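Local structure of putative oxidoreductase yhhX (Escherichia coli K-12, 3F4L) at residues Y122-T133 with M291-Y302. The protein probably works as an NADP-dependent oxidoreductase of the Gfo/Idh/MocA family, possibly acting on scyllo-inositol. Sequence-based numbering, arbitrary orientation.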
ATOM      1  N   TYR A 122      -0.324  26.101   9.979  1.00 19.29           N
ATOM      2  CA  TYR A 122       0.137  25.482  11.220  1.00 20.09           C
ATOM      3  C   TYR A 122       0.321  23.992  10.935  1.00 19.36           C
ATOM      4  O   TYR A 122      -0.634  23.227  11.001  1.00 22.85           O
ATOM      5  CB  TYR A 122      -0.928  25.689  12.317  1.00 20.01           C
ATOM      6  CG  TYR A 122      -0.619  25.113  13.687  1.00 17.28           C
ATOM      7  CD1 TYR A 122       0.537  25.476  14.384  1.00 18.15           C
ATOM      8  CD2 TYR A 122      -1.507  24.244  14.307  1.00 19.04           C
ATOM      9  CE1 TYR A 122       0.790  24.986  15.668  1.00 16.38           C
ATOM     10  CE2 TYR A 122      -1.262  23.747  15.587  1.00 19.91           C
ATOM     11  CZ  TYR A 122      -0.116  24.124  16.255  1.00 20.32           C
ATOM     12  OH  TYR A 122       0.123  23.636  17.512  1.00 22.43           O
ATOM     13  N   GLN A 123       1.541  23.587  10.592  1.00 16.91           N
ATOM     14  CA  GLN A 123       1.814  22.178  10.300  1.00 16.51           C
ATOM     15  C   GLN A 123       2.575  21.572  11.469  1.00 15.51           C
ATOM     16  O   GLN A 123       3.739  21.215  11.351  1.00 15.08           O
ATOM     17  CB  GLN A 123       2.634  22.047   9.009  1.00 16.16           C
ATOM     18  CG  GLN A 123       1.935  22.622   7.778  1.00 17.73           C
ATOM     19  CD  GLN A 123       0.619  21.920   7.455  1.00 22.45           C
ATOM     20  OE1 GLN A 123       0.288  20.892   8.046  1.00 23.33           O
ATOM     21  NE2 GLN A 123      -0.126  22.466   6.498  1.00 18.70           N
ATOM     22  N   ASN A 124       1.890  21.448  12.598  1.00 15.67           N
ATOM     23  CA  ASN A 124       2.497  20.914  13.807  1.00 16.28           C
ATOM     24  C   ASN A 124       2.928  19.453  13.702  1.00 16.10           C
ATOM     25  O   ASN A 124       3.814  19.021  14.431  1.00 15.70           O
ATOM     26  CB  ASN A 124       1.541  21.094  15.001  1.00 14.89           C
ATOM     27  CG  ASN A 124       0.196  20.392  14.803  1.00 16.82           C
ATOM     28  OD1 ASN A 124      -0.468  20.566  13.788  1.00 19.85           O
ATOM     29  ND2 ASN A 124      -0.211  19.605  15.794  1.00 18.14           N
ATOM     30  N   ARG A 125       2.327  18.686  12.797  1.00 15.27           N
ATOM     31  CA  ARG A 125       2.702  17.277  12.694  1.00 16.87           C
ATOM     32  C   ARG A 125       4.087  17.066  12.086  1.00 16.52           C
ATOM     33  O   ARG A 125       4.545  15.930  11.898  1.00 16.18           O
ATOM     34  CB  ARG A 125       1.624  16.485  11.934  1.00 19.15           C
ATOM     35  CG  ARG A 125       0.229  16.629  12.580  1.00 23.02           C
ATOM     36  CD  ARG A 125      -0.662  15.393  12.403  1.00 25.83           C
ATOM     37  NE  ARG A 125      -0.257  14.337  13.322  1.00 29.38           N
ATOM     38  CZ  ARG A 125      -0.990  13.886  14.336  1.00 26.86           C
ATOM     39  NH1 ARG A 125      -2.196  14.378  14.578  1.00 25.94           N
ATOM     40  NH2 ARG A 125      -0.492  12.960  15.132  1.00 28.25           N
ATOM     41  N   ARG A 126       4.764  18.168  11.788  1.00 15.94           N
ATOM     42  CA  ARG A 126       6.117  18.078  11.276  1.00 17.88           C
ATOM     43  C   ARG A 126       6.980  17.796  12.488  1.00 16.03           C
ATOM     44  O   ARG A 126       8.159  17.483  12.374  1.00 16.36           O
ATOM     45  CB  ARG A 126       6.542  19.393  10.626  1.00 17.27           C
ATOM     46  CG  ARG A 126       5.915  19.588   9.261  1.00 20.65           C
ATOM     47  CD  ARG A 126       6.568  20.721   8.493  1.00 21.06           C
ATOM     48  NE  ARG A 126       5.975  20.853   7.168  1.00 19.23           N
ATOM     49  CZ  ARG A 126       6.533  21.535   6.173  1.00 18.87           C
ATOM     50  NH1 ARG A 126       7.694  22.142   6.363  1.00 15.88           N
ATOM     51  NH2 ARG A 126       5.940  21.595   4.990  1.00 20.78           N
ATOM     52  N   PHE A 127       6.369  17.909  13.660  1.00 16.35           N
ATOM     53  CA  PHE A 127       7.079  17.651  14.895  1.00 17.27           C
ATOM     54  C   PHE A 127       6.486  16.473  15.663  1.00 15.70           C
ATOM     55  O   PHE A 127       6.595  16.411  16.880  1.00 18.66           O
ATOM     56  CB  PHE A 127       7.113  18.924  15.755  1.00 14.16           C
ATOM     57  CG  PHE A 127       7.775  20.080  15.069  1.00 14.83           C
ATOM     58  CD1 PHE A 127       9.125  20.016  14.727  1.00 15.89           C
ATOM     59  CD2 PHE A 127       7.044  21.198  14.692  1.00 15.17           C
ATOM     60  CE1 PHE A 127       9.735  21.046  14.013  1.00 17.49           C
ATOM     61  CE2 PHE A 127       7.646  22.241  13.972  1.00 15.74           C
ATOM     62  CZ  PHE A 127       8.994  22.161  13.633  1.00 15.59           C
ATOM     63  N   ASP A 128       5.844  15.553  14.940  1.00 16.23           N
ATOM     64  CA  ASP A 128       5.298  14.332  15.539  1.00 15.63           C
ATOM     65  C   ASP A 128       6.510  13.424  15.736  1.00 17.01           C
ATOM     66  O   ASP A 128       7.369  13.338  14.851  1.00 17.04           O
ATOM     67  CB  ASP A 128       4.309  13.637  14.596  1.00 13.75           C
ATOM     68  CG  ASP A 128       2.863  13.966  14.918  1.00 16.34           C
ATOM     69  OD1 ASP A 128       2.591  14.499  16.027  1.00 14.65           O
ATOM     70  OD2 ASP A 128       1.992  13.669  14.072  1.00 17.32           O
ATOM     71  N   SER A 129       6.588  12.749  16.882  1.00 15.08           N
ATOM     72  CA  SER A 129       7.724  11.875  17.168  1.00 15.46           C
ATOM     73  C   SER A 129       7.900  10.751  16.150  1.00 14.93           C
ATOM     74  O   SER A 129       9.020  10.433  15.776  1.00 15.72           O
ATOM     75  CB  SER A 129       7.607  11.268  18.573  1.00 12.24           C
ATOM     76  OG  SER A 129       6.426  10.520  18.692  1.00 12.35           O
ATOM     77  N   CYS A 130       6.798  10.142  15.725  1.00 16.64           N
ATOM     78  CA  CYS A 130       6.847   9.062  14.741  1.00 17.04           C
ATOM     79  C   CYS A 130       7.496   9.558  13.443  1.00 17.06           C
ATOM     80  O   CYS A 130       8.429   8.944  12.910  1.00 17.38           O
ATOM     81  CB  CYS A 130       5.430   8.547  14.465  1.00 14.51           C
ATOM     82  SG  CYS A 130       4.156   9.844  14.336  1.00 13.75           S
ATOM     83  N   PHE A 131       6.991  10.679  12.943  1.00 16.66           N
ATOM     84  CA  PHE A 131       7.516  11.284  11.732  1.00 16.05           C
ATOM     85  C   PHE A 131       8.995  11.650  11.876  1.00 15.15           C
ATOM     86  O   PHE A 131       9.817  11.321  11.008  1.00 16.01           O
ATOM     87  CB  PHE A 131       6.705  12.537  11.386  1.00 14.81           C
ATOM     88  CG  PHE A 131       7.286  13.331  10.265  1.00 14.57           C
ATOM     89  CD1 PHE A 131       7.335  12.808   8.979  1.00 15.37           C
ATOM     90  CD2 PHE A 131       7.828  14.592  10.501  1.00 14.27           C
ATOM     91  CE1 PHE A 131       7.922  13.537   7.939  1.00 16.85           C
ATOM     92  CE2 PHE A 131       8.420  15.326   9.464  1.00 13.19           C
ATOM     93  CZ  PHE A 131       8.465  14.797   8.189  1.00 10.42           C
ATOM     94  N   LEU A 132       9.346  12.323  12.969  1.00 12.69           N
ATOM     95  CA  LEU A 132      10.738  12.720  13.170  1.00 13.64           C
ATOM     96  C   LEU A 132      11.692  11.529  13.208  1.00 13.76           C
ATOM     97  O   LEU A 132      12.842  11.641  12.777  1.00 13.06           O
ATOM     98  CB  LEU A 132      10.897  13.545  14.448  1.00 14.55           C
ATOM     99  CG  LEU A 132      10.240  14.930  14.491  1.00 15.24           C
ATOM    100  CD1 LEU A 132      10.430  15.521  15.876  1.00 14.48           C
ATOM    101  CD2 LEU A 132      10.837  15.844  13.428  1.00 17.09           C
ATOM    102  N   THR A 133      11.228  10.395  13.726  1.00 12.50           N
ATOM    103  CA  THR A 133      12.075   9.211  13.778  1.00 13.51           C
ATOM    104  C   THR A 133      12.294   8.708  12.346  1.00 13.58           C
ATOM    105  O   THR A 133      13.398   8.344  11.976  1.00  9.74           O
ATOM    106  CB  THR A 133      11.438   8.067  14.627  1.00 16.14           C
ATOM    107  OG1 THR A 133      11.062   8.567  15.918  1.00 12.91           O
ATOM    108  CG2 THR A 133      12.448   6.935  14.828  1.00 15.34           C
HETATM  109  N   MSE A 291      15.520   2.205  17.336  1.00 30.37           N
HETATM  110  CA  MSE A 291      15.631   3.638  17.599  1.00 30.24           C
HETATM  111  C   MSE A 291      14.579   4.123  18.585  1.00 30.37           C
HETATM  112  O   MSE A 291      13.390   3.817  18.445  1.00 28.19           O
HETATM  113  CB  MSE A 291      15.448   4.433  16.301  1.00 30.06           C
HETATM  114  CG  MSE A 291      16.483   4.193  15.228  1.00 30.90           C
HETATM  115 SE   MSE A 291      15.814   4.758  13.489  0.77 36.88          SE
HETATM  116  CE  MSE A 291      15.936   6.681  13.704  1.00 27.67           C
ATOM    117  N   LYS A 292      15.014   4.888  19.577  1.00 28.93           N
ATOM    118  CA  LYS A 292      14.077   5.438  20.545  1.00 30.36           C
ATOM    119  C   LYS A 292      13.416   6.618  19.830  1.00 29.09           C
ATOM    120  O   LYS A 292      14.095   7.422  19.197  1.00 29.84           O
ATOM    121  CB  LYS A 292      14.825   5.904  21.798  1.00 31.96           C
ATOM    122  CG  LYS A 292      13.917   6.308  22.945  1.00 36.44           C
ATOM    123  CD  LYS A 292      14.641   6.218  24.288  1.00 37.50           C
ATOM    124  CE  LYS A 292      15.883   7.101  24.321  1.00 40.41           C
ATOM    125  NZ  LYS A 292      15.535   8.537  24.148  1.00 40.80           N
ATOM    126  N   PRO A 293      12.083   6.725  19.907  1.00 28.17           N
ATOM    127  CA  PRO A 293      11.360   7.818  19.250  1.00 26.92           C
ATOM    128  C   PRO A 293      11.954   9.183  19.555  1.00 27.68           C
ATOM    129  O   PRO A 293      12.234   9.496  20.708  1.00 26.65           O
ATOM    130  CB  PRO A 293       9.953   7.692  19.815  1.00 25.89           C
ATOM    131  CG  PRO A 293       9.828   6.242  20.096  1.00 26.74           C
ATOM    132  CD  PRO A 293      11.157   5.911  20.717  1.00 27.70           C
ATOM    133  N   GLU A 294      12.155   9.986  18.517  1.00 28.36           N
ATOM    134  CA  GLU A 294      12.666  11.334  18.704  1.00 31.06           C
ATOM    135  C   GLU A 294      11.533  12.037  19.437  1.00 31.84           C
ATOM    136  O   GLU A 294      10.371  11.703  19.226  1.00 33.10           O
ATOM    137  CB  GLU A 294      12.923  11.999  17.351  1.00 32.50           C
ATOM    138  CG  GLU A 294      14.048  11.363  16.552  1.00 35.22           C
ATOM    139  CD  GLU A 294      15.402  11.518  17.226  1.00 38.42           C
ATOM    140  OE1 GLU A 294      15.852  12.670  17.422  1.00 38.41           O
ATOM    141  OE2 GLU A 294      16.018  10.486  17.563  1.00 38.16           O
HETATM  142  N   MSE A 295      11.854  12.990  20.305  1.00 32.15           N
HETATM  143  CA  MSE A 295      10.814  13.691  21.056  1.00 32.46           C
HETATM  144  C   MSE A 295      10.039  14.685  20.193  1.00 30.73           C
HETATM  145  O   MSE A 295      10.626  15.536  19.519  1.00 29.05           O
HETATM  146  CB  MSE A 295      11.425  14.433  22.243  1.00 37.89           C
HETATM  147  CG  MSE A 295      10.397  14.942  23.250  1.00 45.79           C
HETATM  148 SE   MSE A 295      11.108  16.357  24.380  0.66 59.15          SE
HETATM  149  CE  MSE A 295       9.724  17.691  24.116  1.00 54.44           C
ATOM    150  N   GLY A 296       8.717  14.576  20.225  1.00 29.25           N
ATOM    151  CA  GLY A 296       7.883  15.477  19.450  1.00 28.19           C
ATOM    152  C   GLY A 296       7.467  16.666  20.297  1.00 28.47           C
ATOM    153  O   GLY A 296       7.340  16.547  21.522  1.00 28.47           O
ATOM    154  N   ASP A 297       7.253  17.811  19.655  1.00 26.97           N
ATOM    155  CA  ASP A 297       6.850  19.018  20.369  1.00 24.10           C
ATOM    156  C   ASP A 297       6.200  20.012  19.404  1.00 22.82           C
ATOM    157  O   ASP A 297       6.895  20.692  18.635  1.00 21.69           O
ATOM    158  CB  ASP A 297       8.076  19.640  21.057  1.00 25.47           C
ATOM    159  CG  ASP A 297       7.743  20.907  21.836  1.00 25.74           C
ATOM    160  OD1 ASP A 297       6.550  21.173  22.081  1.00 25.41           O
ATOM    161  OD2 ASP A 297       8.684  21.637  22.216  1.00 27.41           O
ATOM    162  N   TYR A 298       4.870  20.096  19.448  1.00 20.78           N
ATOM    163  CA  TYR A 298       4.144  21.000  18.554  1.00 18.25           C
ATOM    164  C   TYR A 298       4.525  22.462  18.756  1.00 16.77           C
ATOM    165  O   TYR A 298       4.316  23.289  17.869  1.00 16.00           O
ATOM    166  CB  TYR A 298       2.633  20.842  18.733  1.00 16.60           C
ATOM    167  CG  TYR A 298       2.112  19.474  18.365  1.00 15.94           C
ATOM    168  CD1 TYR A 298       2.715  18.731  17.348  1.00 16.36           C
ATOM    169  CD2 TYR A 298       0.985  18.938  18.991  1.00 16.94           C
ATOM    170  CE1 TYR A 298       2.208  17.492  16.959  1.00 15.86           C
ATOM    171  CE2 TYR A 298       0.466  17.691  18.606  1.00 14.26           C
ATOM    172  CZ  TYR A 298       1.086  16.980  17.590  1.00 16.42           C
ATOM    173  OH  TYR A 298       0.584  15.759  17.185  1.00 17.77           O
ATOM    174  N   GLY A 299       5.099  22.760  19.919  1.00 14.01           N
ATOM    175  CA  GLY A 299       5.498  24.122  20.228  1.00 15.08           C
ATOM    176  C   GLY A 299       6.690  24.583  19.417  1.00 17.15           C
ATOM    177  O   GLY A 299       7.028  25.769  19.408  1.00 15.61           O
ATOM    178  N   ARG A 300       7.333  23.645  18.733  1.00 15.14           N
ATOM    179  CA  ARG A 300       8.485  23.984  17.917  1.00 18.19           C
ATOM    180  C   ARG A 300       8.067  24.887  16.757  1.00 16.46           C
ATOM    181  O   ARG A 300       8.906  25.535  16.143  1.00 17.91           O
ATOM    182  CB  ARG A 300       9.187  22.702  17.446  1.00 17.57           C
ATOM    183  CG  ARG A 300      10.049  22.115  18.574  1.00 24.20           C
ATOM    184  CD  ARG A 300      10.321  20.618  18.458  1.00 27.86           C
ATOM    185  NE  ARG A 300      11.099  20.270  17.278  1.00 31.15           N
ATOM    186  CZ  ARG A 300      11.552  19.046  17.022  1.00 33.63           C
ATOM    187  NH1 ARG A 300      11.300  18.060  17.880  1.00 31.97           N
ATOM    188  NH2 ARG A 300      12.247  18.809  15.910  1.00 31.88           N
ATOM    189  N   VAL A 301       6.766  24.934  16.482  1.00 14.96           N
ATOM    190  CA  VAL A 301       6.223  25.793  15.440  1.00 14.56           C
ATOM    191  C   VAL A 301       6.416  27.227  15.927  1.00 16.06           C
ATOM    192  O   VAL A 301       6.849  28.103  15.182  1.00 16.38           O
ATOM    193  CB  VAL A 301       4.705  25.537  15.221  1.00 13.64           C
ATOM    194  CG1 VAL A 301       4.104  26.658  14.360  1.00 14.23           C
ATOM    195  CG2 VAL A 301       4.482  24.177  14.542  1.00 11.61           C
ATOM    196  N   TYR A 302       6.104  27.464  17.195  1.00 18.10           N
ATOM    197  CA  TYR A 302       6.257  28.797  17.747  1.00 18.26           C
ATOM    198  C   TYR A 302       7.729  29.160  17.926  1.00 19.54           C
ATOM    199  O   TYR A 302       8.102  30.333  17.812  1.00 19.04           O
ATOM    200  CB  TYR A 302       5.489  28.927  19.061  1.00 17.26           C
ATOM    201  CG  TYR A 302       3.981  28.990  18.855  1.00 16.96           C
ATOM    202  CD1 TYR A 302       3.204  27.826  18.804  1.00 15.86           C
ATOM    203  CD2 TYR A 302       3.343  30.215  18.659  1.00 17.34           C
ATOM    204  CE1 TYR A 302       1.826  27.884  18.562  1.00 16.85           C
ATOM    205  CE2 TYR A 302       1.966  30.286  18.414  1.00 18.20           C
ATOM    206  CZ  TYR A 302       1.220  29.120  18.369  1.00 15.99           C
ATOM    207  OH  TYR A 302      -0.120  29.201  18.120  1.00 18.66           O
TER
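Asn124 ND2 sits over the centre of one face of the Tyr298 ring, 3.2 Å above its plane, with the amide steeply tilted to the ring (71°). Asn124 has CG between its backbone N and carbonyl carbon (chi1 59°), and this places the amide over the ring. Asp128 OD1 lies at the ring's edge and accepts a hydrogen bond from Tyr298 OH through its syn lone pair (2.6 Å). The other carboxylate oxygen, OD2, is in a salt bridge with Arg125 NE, and Tyr298 OH lies over one face of that guanidinium. A phenylalanine in place of Tyr298 would probably leave Asp128 OD1 without its hydroxyl donor. On the Phe127 ring, Arg300 CB makes a CH-pi contact almost on the normal, 3.6 Å from the centroid. Val301 CG2 meets this ring at its edge, 3.8 Å from Phe127 CE2. Farther along, Glu294 N donates to Thr133 OG1 (3.2 Å), nearly straight at 162°. Thr133 OG1 in turn donates to Ser129 O, which takes Thr133 N on its opposite face. The link from Rossmann strand 119-121 to helix 129-140 thus packs against the connection from C-terminal-domain edge strand 286-291 to helix 300-311, consistent with the two-domain Gfo/Idh/MocA architecture.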